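PlyP35 (Listeria phage P35, PDB 6S3Y) probably anchors a Listeria phage endolysin to the bacterial cell wall through a C-terminal binding region made of two SH3-like repeats. Local coordinates at residues I10-Y15 with W31-K36; I82-F87 with L102-K107; A86-N91 with K127-P132. All blocks are in the same frame, centred on the assembly; numbering follows the deposited sequence.

Contact 1: I10-Y15 with W31-K36; sequences IKDVGY and WKHGTK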
loop_
_atom_site.group_PDB
_atom_site.type_symbol
_atom_site.label_atom_id
_atom_site.label_comp_id
_atom_site.label_asym_id
_atom_site.label_seq_id
_atom_site.Cartn_x
_atom_site.Cartn_y
_atom_site.Cartn_z
ATOM N N ILE A 10 -6.893 -2.102 -8.423
ATOM C CA ILE A 10 -5.805 -1.879 -7.441
ATOM C C ILE A 10 -4.645 -1.217 -8.214
ATOM O O ILE A 10 -4.319 -1.677 -9.334
ATOM C CB ILE A 10 -5.436 -3.183 -6.717
ATOM C CG1 ILE A 10 -6.310 -3.395 -5.474
ATOM C CG2 ILE A 10 -3.954 -3.204 -6.325
ATOM C CD1 ILE A 10 -7.791 -3.310 -5.726
ATOM N N LYS A 11 -4.064 -0.171 -7.638
ATOM C CA LYS A 11 -3.028 0.656 -8.323
ATOM C C LYS A 11 -1.780 -0.174 -8.627
ATOM O O LYS A 11 -1.517 -1.193 -7.936
ATOM C CB LYS A 11 -2.652 1.884 -7.500
ATOM C CG LYS A 11 -3.758 2.914 -7.361
ATOM C CD LYS A 11 -3.324 4.076 -6.453
ATOM C CE LYS A 11 -4.346 5.182 -6.444
ATOM N NZ LYS A 11 -4.048 6.201 -5.426
ATOM N N ASP A 12 -1.000 0.314 -9.586
ATOM C CA ASP A 12 0.274 -0.298 -10.036
ATOM C C ASP A 12 1.434 0.276 -9.218
ATOM O O ASP A 12 2.548 0.459 -9.799
ATOM C CB ASP A 12 0.464 -0.008 -11.538
ATOM C CG ASP A 12 1.537 -0.882 -12.173
ATOM O OD1 ASP A 12 1.581 -2.093 -11.847
ATOM O OD2 ASP A 12 2.328 -0.317 -12.925
ATOM N N VAL A 13 1.229 0.521 -7.914
ATOM C CA VAL A 13 2.224 1.249 -7.053
ATOM C C VAL A 13 2.488 0.494 -5.743
ATOM O O VAL A 13 1.632 -0.349 -5.311
ATOM C CB VAL A 13 1.758 2.683 -6.757
ATOM C CG1 VAL A 13 1.458 3.448 -8.047
ATOM C CG2 VAL A 13 0.550 2.703 -5.813
ATOM N N GLY A 14 3.645 0.778 -5.148
ATOM C CA GLY A 14 3.940 0.559 -3.713
ATOM C C GLY A 14 3.731 1.842 -2.938
ATOM O O GLY A 14 3.884 2.943 -3.507
ATOM N N TYR A 15 3.425 1.725 -1.647
ATOM C CA TYR A 15 2.951 2.858 -0.823
ATOM C C TYR A 15 4.081 3.287 0.118
ATOM O O TYR A 15 4.401 2.546 1.048
ATOM C CB TYR A 15 1.651 2.446 -0.124
ATOM C CG TYR A 15 0.596 2.081 -1.126
ATOM C CD1 TYR A 15 -0.180 3.054 -1.733
ATOM C CD2 TYR A 15 0.450 0.767 -1.534
ATOM C CE1 TYR A 15 -1.104 2.714 -2.702
ATOM C CE2 TYR A 15 -0.481 0.418 -2.507
ATOM C CZ TYR A 15 -1.256 1.399 -3.090
ATOM O OH TYR A 15 -2.156 1.076 -4.069
ATOM N N TRP A 31 5.064 4.830 -5.629
ATOM C CA TRP A 31 6.114 4.452 -6.589
ATOM C C TRP A 31 5.572 3.370 -7.527
ATOM O O TRP A 31 5.196 2.281 -7.039
ATOM C CB TRP A 31 7.360 3.947 -5.859
ATOM C CG TRP A 31 8.270 4.998 -5.291
ATOM C CD1 TRP A 31 8.671 6.176 -5.853
ATOM C CD2 TRP A 31 8.993 4.890 -4.050
ATOM N NE1 TRP A 31 9.559 6.817 -5.032
ATOM C CE2 TRP A 31 9.795 6.039 -3.932
ATOM C CE3 TRP A 31 9.042 3.920 -3.039
ATOM C CZ2 TRP A 31 10.626 6.254 -2.839
ATOM C CZ3 TRP A 31 9.877 4.120 -1.968
ATOM C CH2 TRP A 31 10.657 5.268 -1.874
ATOM N N LYS A 32 5.637 3.632 -8.832
ATOM C CA LYS A 32 5.273 2.651 -9.883
ATOM C C LYS A 32 6.067 1.360 -9.672
ATOM O O LYS A 32 7.273 1.429 -9.312
ATOM C CB LYS A 32 5.550 3.262 -11.263
ATOM C CG LYS A 32 4.934 2.488 -12.417
ATOM C CD LYS A 32 5.125 3.182 -13.753
ATOM C CE LYS A 32 6.582 3.469 -14.072
ATOM N NZ LYS A 32 6.752 4.130 -15.389
ATOM N N HIS A 33 5.424 0.219 -9.935
ATOM C CA HIS A 33 6.069 -1.119 -10.004
ATOM C C HIS A 33 7.414 -0.970 -10.717
ATOM O O HIS A 33 7.427 -0.320 -11.760
ATOM C CB HIS A 33 5.163 -2.128 -10.717
ATOM C CG HIS A 33 5.623 -3.543 -10.573
ATOM N ND1 HIS A 33 6.144 -4.297 -11.609
ATOM C CD2 HIS A 33 5.707 -4.315 -9.470
ATOM C CE1 HIS A 33 6.383 -5.525 -11.162
ATOM N NE2 HIS A 33 6.170 -5.547 -9.844
ATOM N N GLY A 34 8.488 -1.500 -10.157
ATOM C CA GLY A 34 9.822 -1.507 -10.798
ATOM C C GLY A 34 10.677 -0.286 -10.488
ATOM O O GLY A 34 11.856 -0.320 -10.839
ATOM N N THR A 35 10.159 0.743 -9.819
ATOM C CA THR A 35 10.983 1.916 -9.420
ATOM C C THR A 35 12.167 1.425 -8.576
ATOM O O THR A 35 11.964 0.552 -7.728
ATOM C CB THR A 35 10.182 2.947 -8.639
ATOM O OG1 THR A 35 9.059 3.313 -9.434
ATOM C CG2 THR A 35 10.988 4.185 -8.304
ATOM N N LYS A 36 13.366 1.965 -8.809
ATOM C CA LYS A 36 14.571 1.639 -8.015
ATOM C C LYS A 36 14.774 2.742 -6.969
ATOM O O LYS A 36 14.680 3.928 -7.322
ATOM C CB LYS A 36 15.792 1.444 -8.920
ATOM C CG LYS A 36 15.621 0.237 -9.840
ATOM C CD LYS A 36 16.883 -0.156 -10.551
ATOM C CE LYS A 36 16.665 -1.478 -11.245
ATOM N NZ LYS A 36 17.952 -1.968 -11.745
#
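The beta hairpin of strands 6-17 and 27-32 ends here in a short antiparallel ladder, where D12, V13 and G14 meet W31, K32 and H33 almost wholly through their backbones. G14 and W31 form the hydrogen-bonded pair: G14 N gives to W31 O over 2.9 Å, while the return bond from W31 N to G14 O, 3.1 Å, is more bent, with 137° at the hydrogen. Beyond the non-hydrogen-bonded pair V13 and K32, a third bond runs from H33 N to D12 O (2.9 Å). V13 lays its CA 3.1 Å from W31 O, a close CA-H...O contact beside the G14 bond, and its CB also rests on that oxygen. The D12 carboxylate has CG anti to its own backbone N (chi1 -165°) and reaches over to H33, where D12 OD1 lies 3.8 Å from H33 CB, with the carboxylate and imidazole planes 40° apart. After the ladder, K32 to T35 makes a type II turn with G34 at positive phi. K32 O is gripped twice there: T35 OG1 donates to K32 O over 2.6 Å, and the amide of T35 is the second donor. The chemistry implies a register fixed by three main-chain bonds and a turn held by the two donors of T35; the charge of D12, in a long, weak ion pair with R104, probably adds little.

Contact 2: I82-F87 with L102-K107; sequences INAHAF and LKRGFK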
loop_
_atom_site.group_PDB
_atom_site.type_symbol
_atom_site.label_atom_id
_atom_site.label_comp_id
_atom_site.label_asym_id
_atom_site.label_seq_id
_atom_site.Cartn_x
_atom_site.Cartn_y
_atom_site.Cartn_z
ATOM N N ILE A 82 10.809 -1.563 -6.292
ATOM C CA ILE A 82 9.412 -1.585 -5.783
ATOM C C ILE A 82 8.635 -2.724 -6.442
ATOM O O ILE A 82 8.646 -2.858 -7.697
ATOM C CB ILE A 82 8.740 -0.215 -5.960
ATOM C CG1 ILE A 82 9.529 0.862 -5.223
ATOM C CG2 ILE A 82 7.289 -0.255 -5.519
ATOM C CD1 ILE A 82 9.919 0.462 -3.785
ATOM N N ASN A 83 7.979 -3.513 -5.603
ATOM C CA ASN A 83 6.992 -4.566 -5.964
ATOM C C ASN A 83 5.600 -4.057 -5.587
ATOM O O ASN A 83 5.250 -4.082 -4.391
ATOM C CB ASN A 83 7.371 -5.880 -5.279
ATOM C CG ASN A 83 6.371 -6.976 -5.537
ATOM O OD1 ASN A 83 6.182 -7.374 -6.669
ATOM N ND2 ASN A 83 5.704 -7.454 -4.504
ATOM N N ALA A 84 4.863 -3.555 -6.552
ATOM C CA ALA A 84 3.523 -2.971 -6.364
ATOM C C ALA A 84 2.515 -4.063 -5.969
ATOM O O ALA A 84 2.448 -5.066 -6.644
ATOM C CB ALA A 84 3.101 -2.208 -7.593
ATOM N N HIS A 85 1.737 -3.798 -4.929
ATOM C CA HIS A 85 0.543 -4.600 -4.518
ATOM C C HIS A 85 -0.187 -3.812 -3.443
ATOM O O HIS A 85 0.387 -2.832 -2.913
ATOM C CB HIS A 85 0.912 -6.015 -4.047
ATOM C CG HIS A 85 1.400 -6.108 -2.638
ATOM N ND1 HIS A 85 2.740 -6.298 -2.339
ATOM C CD2 HIS A 85 0.756 -6.026 -1.439
ATOM C CE1 HIS A 85 2.895 -6.374 -1.030
ATOM N NE2 HIS A 85 1.702 -6.196 -0.464
ATOM N N ALA A 86 -1.415 -4.189 -3.155
ATOM C CA ALA A 86 -2.216 -3.547 -2.095
ATOM C C ALA A 86 -2.621 -4.615 -1.082
ATOM O O ALA A 86 -2.131 -5.782 -1.165
ATOM C CB ALA A 86 -3.384 -2.839 -2.726
ATOM N N PHE A 87 -3.504 -4.263 -0.163
ATOM C CA PHE A 87 -4.021 -5.161 0.884
ATOM C C PHE A 87 -5.503 -4.867 1.063
ATOM O O PHE A 87 -5.914 -3.707 0.813
ATOM C CB PHE A 87 -3.326 -4.930 2.218
ATOM C CG PHE A 87 -1.961 -5.547 2.382
ATOM C CD1 PHE A 87 -1.766 -6.900 2.197
ATOM C CD2 PHE A 87 -0.887 -4.768 2.787
ATOM C CE1 PHE A 87 -0.524 -7.469 2.402
ATOM C CE2 PHE A 87 0.358 -5.345 2.999
ATOM C CZ PHE A 87 0.547 -6.692 2.797
ATOM N N LEU A 102 -3.536 -8.096 -2.360
ATOM C CA LEU A 102 -4.201 -7.885 -3.663
ATOM C C LEU A 102 -3.144 -7.527 -4.723
ATOM O O LEU A 102 -2.447 -6.500 -4.573
ATOM C CB LEU A 102 -5.250 -6.791 -3.516
ATOM C CG LEU A 102 -6.347 -7.080 -2.493
ATOM C CD1 LEU A 102 -7.312 -5.901 -2.353
ATOM C CD2 LEU A 102 -7.132 -8.315 -2.887
ATOM N N LYS A 103 -3.053 -8.332 -5.776
ATOM C CA LYS A 103 -2.078 -8.152 -6.886
ATOM C C LYS A 103 -2.296 -6.790 -7.527
ATOM O O LYS A 103 -3.464 -6.321 -7.596
ATOM C CB LYS A 103 -2.199 -9.297 -7.907
ATOM C CG LYS A 103 -0.912 -9.995 -8.251
ATOM C CD LYS A 103 -0.983 -10.862 -9.519
ATOM C CE LYS A 103 0.326 -11.594 -9.696
ATOM N NZ LYS A 103 1.450 -10.688 -10.050
ATOM N N ARG A 104 -1.215 -6.137 -7.963
ATOM C CA ARG A 104 -1.358 -4.901 -8.781
ATOM C C ARG A 104 -2.341 -5.204 -9.917
ATOM O O ARG A 104 -2.225 -6.266 -10.488
ATOM C CB ARG A 104 -0.003 -4.422 -9.304
ATOM C CG ARG A 104 0.732 -5.447 -10.149
ATOM C CD ARG A 104 2.183 -4.978 -10.278
ATOM N NE ARG A 104 2.650 -5.114 -11.672
ATOM C CZ ARG A 104 3.381 -6.088 -12.103
ATOM N NH1 ARG A 104 3.840 -7.010 -11.260
ATOM N NH2 ARG A 104 3.723 -6.115 -13.370
ATOM N N GLY A 105 -3.269 -4.300 -10.189
ATOM C CA GLY A 105 -4.263 -4.453 -11.269
ATOM C C GLY A 105 -5.442 -5.338 -10.891
ATOM O O GLY A 105 -6.318 -5.506 -11.737
ATOM N N PHE A 106 -5.508 -5.861 -9.666
ATOM C CA PHE A 106 -6.692 -6.616 -9.168
ATOM C C PHE A 106 -7.966 -5.834 -9.488
ATOM O O PHE A 106 -8.037 -4.648 -9.132
ATOM C CB PHE A 106 -6.602 -6.882 -7.660
ATOM C CG PHE A 106 -7.737 -7.711 -7.103
ATOM C CD1 PHE A 106 -7.669 -9.096 -7.125
ATOM C CD2 PHE A 106 -8.871 -7.106 -6.571
ATOM C CE1 PHE A 106 -8.717 -9.870 -6.635
ATOM C CE2 PHE A 106 -9.904 -7.875 -6.062
ATOM C CZ PHE A 106 -9.832 -9.256 -6.103
ATOM N N LYS A 107 -8.935 -6.491 -10.116
ATOM C CA LYS A 107 -10.241 -5.882 -10.482
ATOM C C LYS A 107 -11.282 -6.300 -9.441
ATOM O O LYS A 107 -11.451 -7.498 -9.225
ATOM C CB LYS A 107 -10.663 -6.317 -11.895
ATOM C CG LYS A 107 -9.668 -6.000 -13.020
ATOM C CD LYS A 107 -9.314 -4.530 -13.096
ATOM C CE LYS A 107 -8.459 -4.137 -14.293
ATOM N NZ LYS A 107 -7.040 -4.564 -14.163
HETATM O O HOH W 1 1.143 -7.582 -7.476
#
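Flat groups on alternate residues of strand 78-89 frame this contact: H85 and F87 meet edge to face, the imidazole presenting an edge to one face of the F87 ring. F99 and Y63 add further edge-to-face contacts to the phenyl ring. On the partner segment, one face of the F106 ring is occupied by L102 CD2, 4.1 Å above the plane and over its centre. L102 also carries the crossing. Its CD1 branch packs against the backbone of F87, 4.0 Å from F87 C, and its CB faces A86 CB at 4.4 Å on the same side of the sheet, where I10 also packs. The backbone bonds of this pair differ: A86 N to L102 O is short, 2.9 Å, and nearly straight at 173°, whereas L102 N approaches A86 O from well above the carbonyl plane, 55° out of it. L102 O is touched as well by H85 CB at 3.4 Å. Farther along, the strands separate and a water takes over, donating to A84 O and accepting from R104 N at 2.8 Å. R104 folds its aliphatic part over A84, with CD 3.6 Å from A84 O; CG sits between the backbone N and the carbonyl carbon (chi1 58°), and the side chain runs on to pack against H33. A type II turn from K103 to F106, with G105 at positive phi, follows. The whole is typical of an antiparallel beta hairpin opening into a turn, here strands 78-89 and 99-103, within the second SH3-clan cell-wall-binding sequence.

Contact 3: A86-N91 with K127-P132; sequences AFCWDN and KTFYIP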
loop_
_atom_site.group_PDB
_atom_site.type_symbol
_atom_site.label_atom_id
_atom_site.label_comp_id
_atom_site.label_asym_id
_atom_site.label_seq_id
_atom_site.Cartn_x
_atom_site.Cartn_y
_atom_site.Cartn_z
ATOM N N ALA A 86 -1.415 -4.189 -3.155
ATOM C CA ALA A 86 -2.216 -3.547 -2.095
ATOM C C ALA A 86 -2.621 -4.615 -1.082
ATOM O O ALA A 86 -2.131 -5.782 -1.165
ATOM C CB ALA A 86 -3.384 -2.839 -2.726
ATOM N N PHE A 87 -3.504 -4.263 -0.163
ATOM C CA PHE A 87 -4.021 -5.161 0.884
ATOM C C PHE A 87 -5.503 -4.867 1.063
ATOM O O PHE A 87 -5.914 -3.707 0.813
ATOM C CB PHE A 87 -3.326 -4.930 2.218
ATOM C CG PHE A 87 -1.961 -5.547 2.382
ATOM C CD1 PHE A 87 -1.766 -6.900 2.197
ATOM C CD2 PHE A 87 -0.887 -4.768 2.787
ATOM C CE1 PHE A 87 -0.524 -7.469 2.402
ATOM C CE2 PHE A 87 0.358 -5.345 2.999
ATOM C CZ PHE A 87 0.547 -6.692 2.797
ATOM N N CYS A 88 -6.266 -5.860 1.540
ATOM C CA CYS A 88 -7.536 -5.596 2.264
ATOM C C CYS A 88 -7.489 -6.341 3.594
ATOM O O CYS A 88 -6.756 -7.381 3.717
ATOM C CB CYS A 88 -8.759 -5.954 1.433
ATOM S SG CYS A 88 -8.748 -7.665 0.849
ATOM N N TRP A 89 -8.218 -5.821 4.581
ATOM C CA TRP A 89 -8.149 -6.324 5.971
ATOM C C TRP A 89 -9.552 -6.691 6.460
ATOM O O TRP A 89 -10.510 -5.998 6.083
ATOM C CB TRP A 89 -7.553 -5.237 6.866
ATOM C CG TRP A 89 -6.089 -4.949 6.658
ATOM C CD1 TRP A 89 -5.047 -5.447 7.367
ATOM C CD2 TRP A 89 -5.528 -3.986 5.741
ATOM N NE1 TRP A 89 -3.879 -4.881 6.953
ATOM C CE2 TRP A 89 -4.139 -3.981 5.958
ATOM C CE3 TRP A 89 -6.060 -3.127 4.767
ATOM C CZ2 TRP A 89 -3.267 -3.166 5.237
ATOM C CZ3 TRP A 89 -5.201 -2.314 4.057
ATOM C CH2 TRP A 89 -3.830 -2.330 4.290
ATOM N N ASP A 90 -9.636 -7.658 7.366
ATOM C CA ASP A 90 -10.960 -8.077 7.901
ATOM C C ASP A 90 -11.389 -7.132 9.009
ATOM O O ASP A 90 -12.444 -7.356 9.560
ATOM C CB ASP A 90 -10.954 -9.518 8.350
ATOM C CG ASP A 90 -10.229 -9.821 9.632
ATOM O OD1 ASP A 90 -9.390 -9.006 10.065
ATOM O OD2 ASP A 90 -10.487 -10.911 10.143
ATOM N N ASN A 91 -10.639 -6.068 9.282
ATOM C CA ASN A 91 -11.154 -4.998 10.179
ATOM C C ASN A 91 -10.519 -3.652 9.838
ATOM O O ASN A 91 -9.507 -3.626 9.130
ATOM C CB ASN A 91 -10.996 -5.416 11.642
ATOM C CG ASN A 91 -9.602 -5.209 12.160
ATOM O OD1 ASN A 91 -9.136 -4.085 12.221
ATOM N ND2 ASN A 91 -8.951 -6.283 12.533
ATOM N N LYS A 127 -16.949 -13.406 4.755
ATOM C CA LYS A 127 -16.535 -12.211 5.513
ATOM C C LYS A 127 -16.285 -11.019 4.615
ATOM O O LYS A 127 -15.823 -11.260 3.497
ATOM C CB LYS A 127 -15.153 -12.507 6.046
ATOM C CG LYS A 127 -15.074 -12.346 7.534
ATOM C CD LYS A 127 -13.769 -12.473 8.242
ATOM C CE LYS A 127 -12.606 -13.262 7.685
ATOM N NZ LYS A 127 -11.574 -13.213 8.746
ATOM N N THR A 128 -16.486 -9.838 5.174
ATOM C CA THR A 128 -16.196 -8.547 4.524
ATOM C C THR A 128 -14.723 -8.210 4.789
ATOM O O THR A 128 -14.307 -8.293 5.969
ATOM C CB THR A 128 -17.110 -7.443 5.066
ATOM O OG1 THR A 128 -18.447 -7.925 4.969
ATOM C CG2 THR A 128 -16.948 -6.155 4.288
ATOM N N PHE A 129 -13.980 -7.841 3.751
ATOM C CA PHE A 129 -12.660 -7.192 3.911
ATOM C C PHE A 129 -12.809 -5.711 3.548
ATOM O O PHE A 129 -13.824 -5.312 2.942
ATOM C CB PHE A 129 -11.601 -7.932 3.098
ATOM C CG PHE A 129 -11.247 -9.281 3.651
ATOM C CD1 PHE A 129 -12.118 -10.357 3.510
ATOM C CD2 PHE A 129 -10.056 -9.480 4.357
ATOM C CE1 PHE A 129 -11.808 -11.588 4.060
ATOM C CE2 PHE A 129 -9.728 -10.727 4.867
ATOM C CZ PHE A 129 -10.616 -11.767 4.729
ATOM N N TYR A 130 -11.830 -4.907 3.973
ATOM C CA TYR A 130 -11.860 -3.437 3.793
ATOM C C TYR A 130 -10.563 -2.993 3.125
ATOM O O TYR A 130 -9.483 -3.524 3.465
ATOM C CB TYR A 130 -12.065 -2.742 5.144
ATOM C CG TYR A 130 -13.338 -3.167 5.826
ATOM C CD1 TYR A 130 -14.559 -2.636 5.441
ATOM C CD2 TYR A 130 -13.313 -4.120 6.832
ATOM C CE1 TYR A 130 -15.737 -3.053 6.041
ATOM C CE2 TYR A 130 -14.488 -4.554 7.433
ATOM C CZ TYR A 130 -15.691 -3.991 7.065
ATOM O OH TYR A 130 -16.832 -4.426 7.659
ATOM N N ILE A 131 -10.713 -2.047 2.196
ATOM C CA ILE A 131 -9.587 -1.418 1.456
ATOM C C ILE A 131 -9.780 0.094 1.548
ATOM O O ILE A 131 -10.868 0.611 1.318
ATOM C CB ILE A 131 -9.494 -1.956 0.014
ATOM C CG1 ILE A 131 -8.227 -1.440 -0.681
ATOM C CG2 ILE A 131 -10.759 -1.663 -0.779
ATOM C CD1 ILE A 131 -7.961 -2.075 -2.052
ATOM N N PRO A 132 -8.723 0.855 1.900
ATOM C CA PRO A 132 -8.799 2.319 1.905
ATOM C C PRO A 132 -8.740 2.891 0.479
ATOM O O PRO A 132 -8.178 2.260 -0.418
ATOM C CB PRO A 132 -7.578 2.702 2.741
ATOM C CG PRO A 132 -6.576 1.599 2.451
ATOM C CD PRO A 132 -7.402 0.346 2.306
HETATM O O HOH W 2 -14.612 -8.606 8.576
#
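Strands 86-89 and 128-132 meet at a single antiparallel hydrogen-bonded pair, W89 with Y130, their axes 136° apart in direction and 4.3 Å apart at closest approach. W89 N gives to Y130 O, and Y130 N returns a bond to W89 O at 2.7 Å. The side chains then part to two faces. On one, C88 SG, set between its backbone N and carbonyl carbon (chi1 56°), touches F129 CB at 3.6 Å and lies obliquely to the phenyl ring, while D90 CB sits over a face of that ring, 4.3 Å from its centroid, in a CH-pi contact. On the other, W89 presents its indole edge to P132, CZ3 to CD 3.9 Å. The Y130 ring brings CD2 to 3.5 Å from W89 O and has D90 O at its edge. D90 OD2 is met by K127 NZ in a salt bridge of 2.9 Å, on the anti side of the carboxylate; D98 is a second acidic partner of the lysine. A water donates to both D90 O and T128 O, past the last direct backbone bond. L102, I100 and L120 pack around C88. Such a brief, strongly angled pairing is consistent with the closure of a small SH3-like barrel.

In the fold
Contacts 2 and 3 share A86 and F87 on strand 78-89, their centres about 13 Å apart. L102 CD1 joins their apolar sides, lying 3.9 Å from C88 SG and 3.9 Å from I131 CD1. Contact 1 belongs to the first of the two cell-wall-binding sequences, yet its centre is only about 8 Å from that of contact 2. There G34 N lies 2.8 Å from I82 O and T35 O lies 2.8 Å from I82 N, probable hydrogen bonds. Contacts 1 and 3, about 20 Å apart between centres, meet through I10, which does not itself touch 31-36: I10 CD1 lies 3.9 Å from I131 CD1. The three thus illustrate two hairpins and a pairing of more distant strands, joined across both sequences.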